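Local coordinates for protein putative mandelate racemase (Bordetella bronchiseptica, PDB 3OZY) that is of unknown function but, as a magnesium-binding member of the enolase superfamily related to mandelate racemase, may act on a sugar diacid such as m-xylarate, at residues E197-A211 and C223-G237. Residues are numbered along the deposited sequence; the frame is centred on the assembly and turned at random.
Sequences EILVDANQSLGRHDA and CYWFEEPLSIDDIEG. With MG (magnesium ion), chain C; ACY (acetic acid), chain G; ACY (acetic acid), chain I.
Asp201 and Glu227 meet at the C-terminal ends of two parallel strands and share a magnesium ion, Asp201 OD2 at 2.3 Å and Glu227 OE2 at 2.2 Å. Their carboxylates lie stacked, planes 20° apart, and the cation, with Lys173 on Asp201 and Lys171 on Glu227, probably offsets the crowding of negative charge. Aspartate is short enough to leave OD1 for its own chain: it accepts from Asn203 N in an Asx turn and takes water 1, itself a magnesium ligand. Glu254 completes the protein ligands.

Beyond the site, Gln204 can be followed outward. Its CB and CG lie beside Leu230 O, and CG also passes Glu228 OE1. CG stands anti to the carbonyl carbon (chi1 -48°) and the chain then extends. At its end OE1 accepts from Ile232 N at 3.0 Å, the N-H nearly straight on but above the amide plane, while NE2 lies near Glu228 OE2, which is hydrogen-bonded to Asn255. A long, uncharged amide suits this bridging of two loops.

Arg208 closes the far end: NE and NH2 grip Asp234 side-on, NE to OD2 at 2.8 Å and NH2 to OD1 at 2.9 Å. Asp234 OD1 also caps the next helix through Gly237 N, a double duty suited to a short carboxylate. On the same face of the sheet as the metal ligands, two residues earlier along each strand, Leu199 lays CD2 over one face of the Trp225 indole, 3.7 Å from the centroid of its six-membered ring; a branched aliphatic end suits this CH-pi contact with a broad, flat ring.

Strand 197-201, helix 208-220 and strand 225-227 form a beta-alpha-beta unit of the enolase-type barrel; strand 169-173 flanks 197-201, strand 249-252 flanks 225-227, and Leu218 of helix 208-220 packs on Val200 and Phe226.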
ATOM      1  N   GLU A 197     -12.874 -24.487  20.010  1.00  7.50           N
ATOM      2  CA  GLU A 197     -11.942 -24.264  18.905  1.00  7.82           C
ATOM      3  C   GLU A 197     -10.799 -23.374  19.352  1.00  8.54           C
ATOM      4  O   GLU A 197     -11.017 -22.363  20.024  1.00  9.21           O
ATOM      5  CB  GLU A 197     -12.632 -23.643  17.690  1.00  9.60           C
ATOM      6  CG  GLU A 197     -13.770 -24.486  17.099  1.00  9.19           C
ATOM      7  CD  GLU A 197     -13.311 -25.772  16.422  1.00 12.42           C
ATOM      8  OE1 GLU A 197     -12.093 -25.982  16.212  1.00 11.17           O
ATOM      9  OE2 GLU A 197     -14.196 -26.578  16.057  1.00 20.23           O
ATOM     10  N   ILE A 198      -9.579 -23.762  18.998  1.00  6.89           N
ATOM     11  CA  ILE A 198      -8.406 -22.969  19.320  1.00  8.14           C
ATOM     12  C   ILE A 198      -7.756 -22.516  18.024  1.00  6.85           C
ATOM     13  O   ILE A 198      -7.371 -23.341  17.184  1.00  7.98           O
ATOM     14  CB  ILE A 198      -7.396 -23.762  20.191  1.00  8.00           C
ATOM     15  CG1 ILE A 198      -8.039 -24.181  21.520  1.00  8.60           C
ATOM     16  CG2 ILE A 198      -6.150 -22.934  20.452  1.00 10.11           C
ATOM     17  CD1 ILE A 198      -7.179 -25.122  22.352  1.00  8.79           C
ATOM     18  N   LEU A 199      -7.662 -21.201  17.872  1.00  6.48           N
ATOM     19  CA  LEU A 199      -7.071 -20.554  16.703  1.00  5.69           C
ATOM     20  C   LEU A 199      -5.701 -20.027  17.103  1.00  6.82           C
ATOM     21  O   LEU A 199      -5.485 -19.709  18.269  1.00  6.94           O
ATOM     22  CB  LEU A 199      -7.944 -19.371  16.281  1.00  7.11           C
ATOM     23  CG  LEU A 199      -9.326 -19.649  15.680  1.00  6.07           C
ATOM     24  CD1 LEU A 199     -10.208 -20.561  16.528  1.00  8.13           C
ATOM     25  CD2 LEU A 199     -10.011 -18.314  15.439  1.00  8.61           C
ATOM     26  N   VAL A 200      -4.778 -19.929  16.150  1.00  7.73           N
ATOM     27  CA  VAL A 200      -3.431 -19.440  16.421  1.00  8.21           C
ATOM     28  C   VAL A 200      -3.090 -18.335  15.419  1.00  6.68           C
ATOM     29  O   VAL A 200      -3.519 -18.403  14.256  1.00  8.18           O
ATOM     30  CB  VAL A 200      -2.419 -20.603  16.320  1.00  9.94           C
ATOM     31  CG1 VAL A 200      -0.996 -20.101  16.270  1.00 15.87           C
ATOM     32  CG2 VAL A 200      -2.613 -21.580  17.487  1.00  9.83           C
ATOM     33  N   ASP A 201      -2.345 -17.320  15.862  1.00  6.64           N
ATOM     34  CA  ASP A 201      -2.036 -16.156  15.036  1.00  5.84           C
ATOM     35  C   ASP A 201      -0.596 -15.733  15.296  1.00  6.76           C
ATOM     36  O   ASP A 201      -0.258 -15.344  16.424  1.00  6.70           O
ATOM     37  CB  ASP A 201      -3.016 -15.033  15.399  1.00  6.77           C
ATOM     38  CG  ASP A 201      -2.819 -13.770  14.591  1.00  6.96           C
ATOM     39  OD1 ASP A 201      -1.818 -13.640  13.857  1.00  6.86           O
ATOM     40  OD2 ASP A 201      -3.684 -12.873  14.732  1.00  7.71           O
ATOM     41  N   ALA A 202       0.248 -15.834  14.264  1.00  6.64           N
ATOM     42  CA  ALA A 202       1.672 -15.538  14.393  1.00  6.76           C
ATOM     43  C   ALA A 202       2.044 -14.111  13.988  1.00  5.97           C
ATOM     44  O   ALA A 202       3.203 -13.743  14.094  1.00  7.18           O
ATOM     45  CB  ALA A 202       2.507 -16.540  13.591  1.00  7.76           C
ATOM     46  N   ASN A 203       1.087 -13.313  13.518  1.00  6.99           N
ATOM     47  CA  ASN A 203       1.392 -11.934  13.120  1.00  6.20           C
ATOM     48  C   ASN A 203       2.623 -11.824  12.210  1.00  6.73           C
ATOM     49  O   ASN A 203       3.447 -10.915  12.366  1.00  6.91           O
ATOM     50  CB  ASN A 203       1.564 -11.028  14.346  1.00  7.63           C
ATOM     51  CG  ASN A 203       0.251 -10.688  15.001  1.00  8.18           C
ATOM     52  OD1 ASN A 203      -0.184 -11.363  15.940  1.00  8.63           O
ATOM     53  ND2 ASN A 203      -0.395  -9.633  14.516  1.00 10.30           N
ATOM     54  N   GLN A 204       2.729 -12.746  11.252  1.00  6.05           N
ATOM     55  CA  GLN A 204       3.799 -12.726  10.244  1.00  6.15           C
ATOM     56  C   GLN A 204       5.190 -12.963  10.817  1.00  8.62           C
ATOM     57  O   GLN A 204       6.189 -12.590  10.193  1.00  9.22           O
ATOM     58  CB  GLN A 204       3.819 -11.400   9.464  1.00  7.04           C
ATOM     59  CG  GLN A 204       2.487 -10.923   8.922  1.00  6.96           C
ATOM     60  CD  GLN A 204       2.649  -9.652   8.085  1.00  7.52           C
ATOM     61  OE1 GLN A 204       3.391  -9.633   7.098  1.00  7.58           O
ATOM     62  NE2 GLN A 204       1.963  -8.583   8.483  1.00  7.66           N
ATOM     63  N   SER A 205       5.266 -13.594  11.986  1.00  8.57           N
ATOM     64  CA  SER A 205       6.522 -13.669  12.738  1.00  8.72           C
ATOM     65  C   SER A 205       7.447 -14.813  12.384  1.00  9.28           C
ATOM     66  O   SER A 205       8.589 -14.836  12.846  1.00 12.60           O
ATOM     67  CB  SER A 205       6.236 -13.773  14.238  1.00 12.96           C
ATOM     68  OG  SER A 205       5.633 -12.593  14.711  1.00 17.60           O
ATOM     69  N   LEU A 206       6.966 -15.783  11.622  1.00  7.76           N
ATOM     70  CA  LEU A 206       7.755 -16.981  11.366  1.00  8.42           C
ATOM     71  C   LEU A 206       8.251 -17.045   9.939  1.00  8.54           C
ATOM     72  O   LEU A 206       7.610 -16.508   9.026  1.00  8.74           O
ATOM     73  CB  LEU A 206       6.915 -18.231  11.633  1.00  8.34           C
ATOM     74  CG  LEU A 206       6.349 -18.338  13.045  1.00  8.33           C
ATOM     75  CD1 LEU A 206       5.323 -19.465  13.114  1.00 10.97           C
ATOM     76  CD2 LEU A 206       7.466 -18.558  14.067  1.00 11.39           C
ATOM     77  N   GLY A 207       9.380 -17.718   9.751  1.00  7.65           N
ATOM     78  CA  GLY A 207       9.811 -18.141   8.433  1.00  7.87           C
ATOM     79  C   GLY A 207       9.182 -19.477   8.063  1.00  7.00           C
ATOM     80  O   GLY A 207       8.515 -20.108   8.885  1.00  7.68           O
ATOM     81  N   ARG A 208       9.401 -19.916   6.830  1.00  7.99           N
ATOM     82  CA  ARG A 208       8.731 -21.113   6.327  1.00  6.98           C
ATOM     83  C   ARG A 208       9.003 -22.373   7.138  1.00  7.41           C
ATOM     84  O   ARG A 208       8.083 -23.139   7.428  1.00  6.71           O
ATOM     85  CB  ARG A 208       9.110 -21.375   4.876  1.00  6.84           C
ATOM     86  CG  ARG A 208       8.582 -20.339   3.899  1.00  7.34           C
ATOM     87  CD  ARG A 208       9.194 -20.587   2.540  1.00  7.62           C
ATOM     88  NE  ARG A 208       8.667 -19.707   1.503  1.00  7.09           N
ATOM     89  CZ  ARG A 208       9.017 -19.792   0.228  1.00  7.22           C
ATOM     90  NH1 ARG A 208       9.891 -20.713  -0.164  1.00  8.71           N
ATOM     91  NH2 ARG A 208       8.484 -18.954  -0.649  1.00  7.92           N
ATOM     92  N   HIS A 209      10.263 -22.603   7.490  1.00  7.12           N
ATOM     93  CA  HIS A 209      10.607 -23.849   8.169  1.00  6.32           C
ATOM     94  C   HIS A 209      10.083 -23.909   9.586  1.00  6.66           C
ATOM     95  O   HIS A 209       9.544 -24.935  10.004  1.00  7.13           O
ATOM     96  CB  HIS A 209      12.106 -24.106   8.051  1.00  7.62           C
ATOM     97  CG  HIS A 209      12.529 -24.231   6.629  1.00  7.61           C
ATOM     98  ND1 HIS A 209      12.940 -23.147   5.883  1.00  8.84           N
ATOM     99  CD2 HIS A 209      12.465 -25.279   5.776  1.00  9.02           C
ATOM    100  CE1 HIS A 209      13.157 -23.535   4.639  1.00  7.68           C
ATOM    101  NE2 HIS A 209      12.880 -24.825   4.547  1.00  8.67           N
ATOM    102  N   ASP A 210      10.191 -22.801  10.309  1.00  6.34           N
ATOM    103  CA  ASP A 210       9.596 -22.738  11.638  1.00  7.66           C
ATOM    104  C   ASP A 210       8.074 -22.837  11.555  1.00  6.66           C
ATOM    105  O   ASP A 210       7.438 -23.420  12.429  1.00  7.09           O
ATOM    106  CB  ASP A 210       9.994 -21.446  12.367  1.00  9.40           C
ATOM    107  CG  ASP A 210      11.440 -21.454  12.849  1.00 12.79           C
ATOM    108  OD1 ASP A 210      12.019 -22.539  13.030  1.00 11.14           O
ATOM    109  OD2 ASP A 210      11.997 -20.355  13.066  1.00 18.51           O
ATOM    110  N   ALA A 211       7.474 -22.278  10.506  1.00  7.06           N
ATOM    111  CA  ALA A 211       6.028 -22.397  10.334  1.00  6.10           C
ATOM    112  C   ALA A 211       5.612 -23.843  10.051  1.00  6.20           C
ATOM    113  O   ALA A 211       4.595 -24.307  10.566  1.00  6.65           O
ATOM    114  CB  ALA A 211       5.532 -21.462   9.233  1.00  7.44           C
ATOM    115  N   CYS A 223      -5.976 -27.514  16.025  1.00  6.49           N
ATOM    116  CA  CYS A 223      -6.293 -26.093  15.878  1.00  7.07           C
ATOM    117  C   CYS A 223      -7.146 -25.789  14.651  1.00  6.98           C
ATOM    118  O   CYS A 223      -6.994 -26.405  13.594  1.00  8.08           O
ATOM    119  CB  CYS A 223      -5.017 -25.257  15.850  1.00  7.54           C
ATOM    120  SG  CYS A 223      -4.125 -25.279  17.407  1.00  9.54           S
ATOM    121  N   TYR A 224      -8.037 -24.816  14.789  1.00  6.34           N
ATOM    122  CA  TYR A 224      -8.952 -24.437  13.715  1.00  6.88           C
ATOM    123  C   TYR A 224      -8.237 -23.748  12.543  1.00  5.54           C
ATOM    124  O   TYR A 224      -8.476 -24.075  11.372  1.00  6.34           O
ATOM    125  CB  TYR A 224     -10.049 -23.530  14.282  1.00  7.55           C
ATOM    126  CG  TYR A 224     -11.191 -23.269  13.331  1.00  7.19           C
ATOM    127  CD1 TYR A 224     -12.246 -24.173  13.209  1.00  8.37           C
ATOM    128  CD2 TYR A 224     -11.233 -22.110  12.562  1.00  7.74           C
ATOM    129  CE1 TYR A 224     -13.292 -23.932  12.335  1.00  7.79           C
ATOM    130  CE2 TYR A 224     -12.276 -21.865  11.688  1.00  7.57           C
ATOM    131  CZ  TYR A 224     -13.299 -22.770  11.576  1.00  7.15           C
ATOM    132  OH  TYR A 224     -14.333 -22.520  10.698  1.00  9.97           O
ATOM    133  N   TRP A 225      -7.379 -22.780  12.850  1.00  6.04           N
ATOM    134  CA  TRP A 225      -6.612 -22.096  11.819  1.00  5.36           C
ATOM    135  C   TRP A 225      -5.281 -21.581  12.329  1.00  6.27           C
ATOM    136  O   TRP A 225      -5.073 -21.486  13.543  1.00  6.68           O
ATOM    137  CB  TRP A 225      -7.427 -21.002  11.109  1.00  6.50           C
ATOM    138  CG  TRP A 225      -7.669 -19.655  11.797  1.00  5.71           C
ATOM    139  CD1 TRP A 225      -6.789 -18.890  12.533  1.00  7.10           C
ATOM    140  CD2 TRP A 225      -8.862 -18.882  11.665  1.00  6.96           C
ATOM    141  NE1 TRP A 225      -7.403 -17.699  12.903  1.00  6.73           N
ATOM    142  CE2 TRP A 225      -8.673 -17.675  12.374  1.00  5.48           C
ATOM    143  CE3 TRP A 225     -10.087 -19.106  11.025  1.00  6.50           C
ATOM    144  CZ2 TRP A 225      -9.673 -16.696  12.460  1.00  6.16           C
ATOM    145  CZ3 TRP A 225     -11.074 -18.139  11.108  1.00  6.72           C
ATOM    146  CH2 TRP A 225     -10.865 -16.950  11.820  1.00  6.97           C
ATOM    147  N   PHE A 226      -4.399 -21.286  11.372  1.00  5.36           N
ATOM    148  CA  PHE A 226      -3.052 -20.742  11.568  1.00  5.49           C
ATOM    149  C   PHE A 226      -3.068 -19.421  10.798  1.00  5.72           C
ATOM    150  O   PHE A 226      -3.029 -19.411   9.557  1.00  6.58           O
ATOM    151  CB  PHE A 226      -2.053 -21.717  10.925  1.00  6.40           C
ATOM    152  CG  PHE A 226      -0.600 -21.493  11.278  1.00  5.45           C
ATOM    153  CD1 PHE A 226      -0.197 -20.536  12.186  1.00  6.12           C
ATOM    154  CD2 PHE A 226       0.360 -22.315  10.701  1.00  7.08           C
ATOM    155  CE1 PHE A 226       1.155 -20.403  12.512  1.00  8.32           C
ATOM    156  CE2 PHE A 226       1.694 -22.190  11.011  1.00  8.34           C
ATOM    157  CZ  PHE A 226       2.102 -21.231  11.913  1.00  8.41           C
ATOM    158  N   GLU A 227      -3.154 -18.310  11.525  1.00  6.14           N
ATOM    159  CA  GLU A 227      -3.343 -16.979  10.948  1.00  6.05           C
ATOM    160  C   GLU A 227      -2.018 -16.225  10.833  1.00  6.32           C
ATOM    161  O   GLU A 227      -1.179 -16.291  11.739  1.00  5.85           O
ATOM    162  CB  GLU A 227      -4.336 -16.206  11.816  1.00  5.80           C
ATOM    163  CG  GLU A 227      -4.437 -14.733  11.513  1.00  6.25           C
ATOM    164  CD  GLU A 227      -5.583 -14.081  12.245  1.00  6.23           C
ATOM    165  OE1 GLU A 227      -6.406 -14.805  12.847  1.00  6.36           O
ATOM    166  OE2 GLU A 227      -5.673 -12.836  12.215  1.00  7.16           O
ATOM    167  N   GLU A 228      -1.842 -15.510   9.717  1.00  6.49           N
ATOM    168  CA  GLU A 228      -0.587 -14.819   9.400  1.00  5.47           C
ATOM    169  C   GLU A 228       0.635 -15.634   9.828  1.00  5.72           C
ATOM    170  O   GLU A 228       1.505 -15.157  10.558  1.00  5.67           O
ATOM    171  CB  GLU A 228      -0.545 -13.401   9.986  1.00  6.04           C
ATOM    172  CG  GLU A 228      -1.502 -12.430   9.292  1.00  6.42           C
ATOM    173  CD  GLU A 228      -1.116 -10.986   9.536  1.00  6.78           C
ATOM    174  OE1 GLU A 228      -0.600 -10.685  10.638  1.00  7.89           O
ATOM    175  OE2 GLU A 228      -1.309 -10.148   8.631  1.00  7.25           O
ATOM    176  N   PRO A 229       0.729 -16.877   9.349  1.00  5.70           N
ATOM    177  CA  PRO A 229       1.883 -17.689   9.753  1.00  6.36           C
ATOM    178  C   PRO A 229       3.197 -17.103   9.240  1.00  6.65           C
ATOM    179  O   PRO A 229       4.234 -17.260   9.895  1.00  8.78           O
ATOM    180  CB  PRO A 229       1.610 -19.033   9.074  1.00  6.78           C
ATOM    181  CG  PRO A 229       0.751 -18.681   7.872  1.00  6.01           C
ATOM    182  CD  PRO A 229      -0.143 -17.580   8.390  1.00  6.90           C
ATOM    183  N   LEU A 230       3.144 -16.429   8.087  1.00  6.59           N
ATOM    184  CA  LEU A 230       4.323 -15.891   7.410  1.00  5.92           C
ATOM    185  C   LEU A 230       4.074 -14.448   7.023  1.00  5.63           C
ATOM    186  O   LEU A 230       2.947 -13.958   7.085  1.00  6.53           O
ATOM    187  CB  LEU A 230       4.594 -16.670   6.115  1.00  6.32           C
ATOM    188  CG  LEU A 230       4.714 -18.189   6.247  1.00  6.24           C
ATOM    189  CD1 LEU A 230       4.684 -18.840   4.873  1.00  9.06           C
ATOM    190  CD2 LEU A 230       5.987 -18.573   6.987  1.00  8.68           C
ATOM    191  N   SER A 231       5.130 -13.776   6.588  1.00  7.06           N
ATOM    192  CA  SER A 231       4.983 -12.508   5.893  1.00  6.16           C
ATOM    193  C   SER A 231       3.866 -12.599   4.863  1.00  6.46           C
ATOM    194  O   SER A 231       3.813 -13.554   4.074  1.00  6.86           O
ATOM    195  CB  SER A 231       6.282 -12.187   5.160  1.00  7.82           C
ATOM    196  OG  SER A 231       6.074 -11.111   4.252  1.00  8.90           O
ATOM    197  N   ILE A 232       2.992 -11.595   4.836  0.52  6.44           N
ATOM    198  CA  ILE A 232       1.936 -11.569   3.824  0.52  6.75           C
ATOM    199  C   ILE A 232       2.495 -11.406   2.415  0.52  7.07           C
ATOM    200  O   ILE A 232       1.767 -11.575   1.444  0.52  6.60           O
ATOM    201  CB  ILE A 232       0.869 -10.465   4.075  0.52  6.02           C
ATOM    202  CG1 ILE A 232       1.296  -9.107   3.496  0.52  6.84           C
ATOM    203  CG2 ILE A 232       0.518 -10.377   5.559  0.52  6.78           C
ATOM    204  CD1 ILE A 232       2.401  -8.430   4.262  0.52  7.05           C
ATOM    205  N   ASP A 233       3.783 -11.087   2.314  1.00  5.57           N
ATOM    206  CA  ASP A 233       4.433 -10.956   1.021  1.00  7.39           C
ATOM    207  C   ASP A 233       4.897 -12.280   0.434  1.00  8.35           C
ATOM    208  O   ASP A 233       5.295 -12.329  -0.738  1.00  7.59           O
ATOM    209  CB  ASP A 233       5.608  -9.989   1.135  1.00  7.75           C
ATOM    210  CG  ASP A 233       5.155  -8.560   1.341  1.00  6.84           C
ATOM    211  OD1 ASP A 233       4.201  -8.152   0.650  1.00  8.14           O
ATOM    212  OD2 ASP A 233       5.731  -7.858   2.195  1.00  8.69           O
ATOM    213  N   ASP A 234       4.865 -13.348   1.233  1.00  7.22           N
ATOM    214  CA  ASP A 234       5.343 -14.654   0.789  1.00  7.06           C
ATOM    215  C   ASP A 234       4.160 -15.567   0.445  1.00  5.52           C
ATOM    216  O   ASP A 234       3.766 -16.433   1.238  1.00  6.18           O
ATOM    217  CB  ASP A 234       6.211 -15.286   1.879  1.00  7.03           C
ATOM    218  CG  ASP A 234       6.784 -16.611   1.460  1.00  6.52           C
ATOM    219  OD1 ASP A 234       6.643 -16.967   0.267  1.00  7.47           O
ATOM    220  OD2 ASP A 234       7.386 -17.296   2.317  1.00  7.53           O
ATOM    221  N   ILE A 235       3.573 -15.367  -0.732  1.00  6.32           N
ATOM    222  CA  ILE A 235       2.423 -16.173  -1.133  1.00  7.37           C
ATOM    223  C   ILE A 235       2.778 -17.661  -1.246  1.00  7.20           C
ATOM    224  O   ILE A 235       2.035 -18.533  -0.771  1.00  7.34           O
ATOM    225  CB  ILE A 235       1.807 -15.654  -2.448  1.00  6.47           C
ATOM    226  CG1 ILE A 235       1.314 -14.214  -2.251  1.00  8.22           C
ATOM    227  CG2 ILE A 235       0.649 -16.540  -2.871  1.00 10.34           C
ATOM    228  CD1 ILE A 235       0.724 -13.568  -3.506  1.00  8.91           C
ATOM    229  N   GLU A 236       3.916 -17.954  -1.868  1.00  7.60           N
ATOM    230  CA  GLU A 236       4.340 -19.338  -2.062  1.00  8.37           C
ATOM    231  C   GLU A 236       4.514 -20.092  -0.738  1.00  6.99           C
ATOM    232  O   GLU A 236       4.183 -21.281  -0.642  1.00  7.95           O
ATOM    233  CB  GLU A 236       5.629 -19.379  -2.893  1.00  9.33           C
ATOM    234  CG  GLU A 236       6.346 -20.732  -2.967  1.00 11.22           C
ATOM    235  CD  GLU A 236       5.594 -21.794  -3.753  1.00 15.63           C
ATOM    236  OE1 GLU A 236       4.459 -21.539  -4.204  1.00 14.44           O
ATOM    237  OE2 GLU A 236       6.147 -22.905  -3.914  1.00 16.52           O
ATOM    238  N   GLY A 237       5.018 -19.410   0.287  1.00  6.73           N
ATOM    239  CA  GLY A 237       5.139 -20.031   1.596  1.00  7.20           C
ATOM    240  C   GLY A 237       3.804 -20.511   2.131  1.00  6.41           C
ATOM    241  O   GLY A 237       3.719 -21.571   2.760  1.00  7.21           O
TER
HETATM  242 MG    MG C 390      -4.454 -11.259  13.247  1.00  7.94          MG
HETATM  243  C   ACY G 394      11.750 -17.710   5.045  1.00 22.15           C
HETATM  244  O   ACY G 394      12.622 -18.559   5.316  1.00 29.76           O
HETATM  245  OXT ACY G 394      10.544 -17.880   5.251  1.00 18.16           O
HETATM  246  CH3 ACY G 394      12.157 -16.402   4.432  1.00 23.53           C
HETATM  247  C   ACY I 396      -2.622  -7.493  17.224  1.00 11.67           C
HETATM  248  O   ACY I 396      -1.939  -8.520  17.063  1.00 12.37           O
HETATM  249  OXT ACY I 396      -3.397  -7.325  18.189  1.00 13.89           O
HETATM  250  CH3 ACY I 396      -2.509  -6.378  16.226  1.00 18.45           C
HETATM  251  O   HOH W   1      -2.385 -11.495  12.464  1.00  9.12           O
HETATM  252  O   HOH W   2       0.656  -8.582  11.781  1.00  8.31           O
HETATM  253  O   HOH W   3      -3.353  -9.464  14.342  1.00 12.10           O
HETATM  254  O   HOH W   4       7.725 -15.064   6.702  1.00  9.04           O
HETATM  255  O   HOH W   5      -6.301 -10.629  14.590  1.00  9.83           O